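Local structure of Non-structural protein 9 (Avian infectious bronchitis virus, 5C94) at residues A46-S51 with Y90-K95. The protein probably binds single-stranded RNA as a homodimer and serves as an accessory subunit of the coronavirus replication machinery. Numbering follows the deposited sequence.
Sequences AAITSS and YLYFIK
A47 and F93 sit opposite each other in a non-hydrogen-bonded pair of the antiparallel ladder that joins strands 42-50 and 85-93, neighbours in the central beta-barrel of the coronavirus nsp9 fold. At this pair the CA atoms come close together, and the small methyl of alanine fits: A47 CB lies 3.7 Å from F93 CD1 and 3.6 Å from L91 CD2. In L91, CG is anti to the backbone N (chi1 -178°), and chi2 of -88° then turns CD2 across to the other strand, where it also meets T49 CG2 at 3.5 Å. Leucine's forked end suits the place, since its other methyl, CD1, lies over one face of the F93 ring, offset toward the rim. The F93 side chain also touches R102 and V105 of helix 99-109 and packs on P2 of the second subunit, so this largely apolar side of the ladder reaches both the helix and the partner chain.

I48, S50, Y90 and Y92 occupy the reverse face. There I48 and Y92 lie askew, I48 CG1 approaching Y92 CD1 to 3.8 Å; beta-branched isoleucine suits the extended backbone and offers a bulky flank to the ring. Tyrosine is long enough for the Y92 hydroxyl to hydrogen-bond with N52 O and L55 N, fixing its far end in the loop after strand 42-50.

I48 and Y92 exchange two main-chain bonds, as do S50 and Y90. On its other edge, strand 42-50 has a classic beta bulge, A46 and A47 together pairing with Y35 of strand 30-39. I94 N donates to A46 O at 3.0 Å, from 43° out of the carbonyl plane.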
loop_
_atom_site.group_PDB
_atom_site.type_symbol
_atom_site.label_atom_id
_atom_site.label_comp_id
_atom_site.label_asym_id
_atom_site.label_seq_id
_atom_site.Cartn_x
_atom_site.Cartn_y
_atom_site.Cartn_z
ATOM N N ALA A 46 -0.942 -4.624 -11.017
ATOM C CA ALA A 46 -0.542 -5.255 -9.763
ATOM C C ALA A 46 -1.495 -6.359 -9.284
ATOM O O ALA A 46 -1.082 -7.344 -8.651
ATOM C CB ALA A 46 -0.428 -4.185 -8.690
ATOM N N ALA A 47 -2.780 -6.177 -9.564
ATOM C CA ALA A 47 -3.790 -7.048 -8.995
ATOM C C ALA A 47 -5.087 -6.961 -9.771
ATOM O O ALA A 47 -5.328 -5.977 -10.469
ATOM C CB ALA A 47 -4.034 -6.691 -7.542
ATOM N N ILE A 48 -5.915 -7.998 -9.667
ATOM C CA ILE A 48 -7.287 -7.889 -10.156
ATOM C C ILE A 48 -8.241 -8.301 -9.043
ATOM O O ILE A 48 -7.850 -9.038 -8.134
ATOM C CB ILE A 48 -7.546 -8.745 -11.426
ATOM C CG1 ILE A 48 -7.647 -10.223 -11.068
ATOM C CG2 ILE A 48 -6.477 -8.489 -12.515
ATOM C CD1 ILE A 48 -8.561 -10.992 -11.990
ATOM N N THR A 49 -9.466 -7.779 -9.080
ATOM C CA THR A 49 -10.516 -8.247 -8.179
ATOM C C THR A 49 -11.708 -8.832 -8.937
ATOM O O THR A 49 -11.998 -8.450 -10.081
ATOM C CB THR A 49 -11.032 -7.129 -7.243
ATOM O OG1 THR A 49 -11.469 -6.001 -8.014
ATOM C CG2 THR A 49 -9.942 -6.710 -6.274
ATOM N N SER A 50 -12.402 -9.758 -8.283
ATOM C CA SER A 50 -13.496 -10.466 -8.921
ATOM C C SER A 50 -14.374 -11.167 -7.902
ATOM O O SER A 50 -13.933 -11.454 -6.792
ATOM C CB SER A 50 -12.942 -11.484 -9.930
ATOM O OG SER A 50 -13.997 -12.180 -10.574
ATOM N N SER A 51 -15.612 -11.454 -8.288
ATOM C CA SER A 51 -16.502 -12.264 -7.455
ATOM C C SER A 51 -16.155 -13.737 -7.612
ATOM O O SER A 51 -16.462 -14.566 -6.761
ATOM C CB SER A 51 -17.951 -12.038 -7.847
ATOM O OG SER A 51 -18.060 -11.935 -9.258
ATOM N N TYR A 90 -12.652 -11.296 -4.287
ATOM C CA TYR A 90 -11.398 -12.041 -4.391
ATOM C C TYR A 90 -10.339 -11.175 -5.038
ATOM O O TYR A 90 -10.555 -10.599 -6.107
ATOM C CB TYR A 90 -11.615 -13.337 -5.184
ATOM C CG TYR A 90 -12.557 -14.254 -4.453
ATOM C CD1 TYR A 90 -12.083 -15.123 -3.473
ATOM C CD2 TYR A 90 -13.928 -14.202 -4.675
ATOM C CE1 TYR A 90 -12.947 -15.955 -2.768
ATOM C CE2 TYR A 90 -14.803 -15.024 -3.959
ATOM C CZ TYR A 90 -14.299 -15.894 -3.009
ATOM O OH TYR A 90 -15.141 -16.719 -2.302
ATOM N N LEU A 91 -9.202 -11.055 -4.371
ATOM C CA LEU A 91 -8.145 -10.171 -4.836
ATOM C C LEU A 91 -6.934 -11.024 -5.211
ATOM O O LEU A 91 -6.402 -11.776 -4.378
ATOM C CB LEU A 91 -7.809 -9.137 -3.764
ATOM C CG LEU A 91 -6.765 -8.019 -3.938
ATOM C CD1 LEU A 91 -5.418 -8.519 -3.543
ATOM C CD2 LEU A 91 -6.707 -7.458 -5.328
ATOM N N TYR A 92 -6.546 -10.930 -6.481
ATOM C CA TYR A 92 -5.446 -11.703 -7.023
ATOM C C TYR A 92 -4.316 -10.775 -7.390
ATOM O O TYR A 92 -4.494 -9.905 -8.244
ATOM C CB TYR A 92 -5.838 -12.461 -8.297
ATOM C CG TYR A 92 -7.063 -13.340 -8.281
ATOM C CD1 TYR A 92 -8.352 -12.800 -8.319
ATOM C CD2 TYR A 92 -6.923 -14.718 -8.299
ATOM C CE1 TYR A 92 -9.464 -13.626 -8.333
ATOM C CE2 TYR A 92 -8.007 -15.546 -8.320
ATOM C CZ TYR A 92 -9.270 -15.008 -8.338
ATOM O OH TYR A 92 -10.321 -15.882 -8.372
ATOM N N PHE A 93 -3.153 -10.963 -6.791
ATOM C CA PHE A 93 -1.990 -10.235 -7.253
ATOM C C PHE A 93 -1.432 -10.973 -8.440
ATOM O O PHE A 93 -1.586 -12.183 -8.579
ATOM C CB PHE A 93 -0.930 -10.087 -6.166
ATOM C CG PHE A 93 -1.343 -9.185 -5.047
ATOM C CD1 PHE A 93 -1.415 -7.809 -5.237
ATOM C CD2 PHE A 93 -1.685 -9.715 -3.808
ATOM C CE1 PHE A 93 -1.802 -6.973 -4.203
ATOM C CE2 PHE A 93 -2.071 -8.892 -2.765
ATOM C CZ PHE A 93 -2.135 -7.517 -2.959
ATOM N N ILE A 94 -0.789 -10.220 -9.303
ATOM C CA ILE A 94 -0.176 -10.770 -10.477
ATOM C C ILE A 94 1.184 -11.403 -10.126
ATOM O O ILE A 94 1.915 -10.885 -9.282
ATOM C CB ILE A 94 -0.081 -9.653 -11.519
ATOM C CG1 ILE A 94 -1.470 -9.508 -12.146
ATOM C CG2 ILE A 94 1.023 -9.904 -12.538
ATOM C CD1 ILE A 94 -1.675 -8.270 -12.879
ATOM N N LYS A 95 1.482 -12.546 -10.741
ATOM C CA LYS A 95 2.694 -13.303 -10.464
ATOM C C LYS A 95 3.899 -12.380 -10.460
ATOM O O LYS A 95 4.094 -11.621 -11.420
ATOM C CB LYS A 95 2.893 -14.409 -11.503
ATOM C CG LYS A 95 3.180 -15.788 -10.930
ATOM C CD LYS A 95 1.894 -16.410 -10.394
ATOM C CE LYS A 95 2.041 -17.893 -10.079
ATOM N NZ LYS A 95 0.813 -18.441 -9.417
#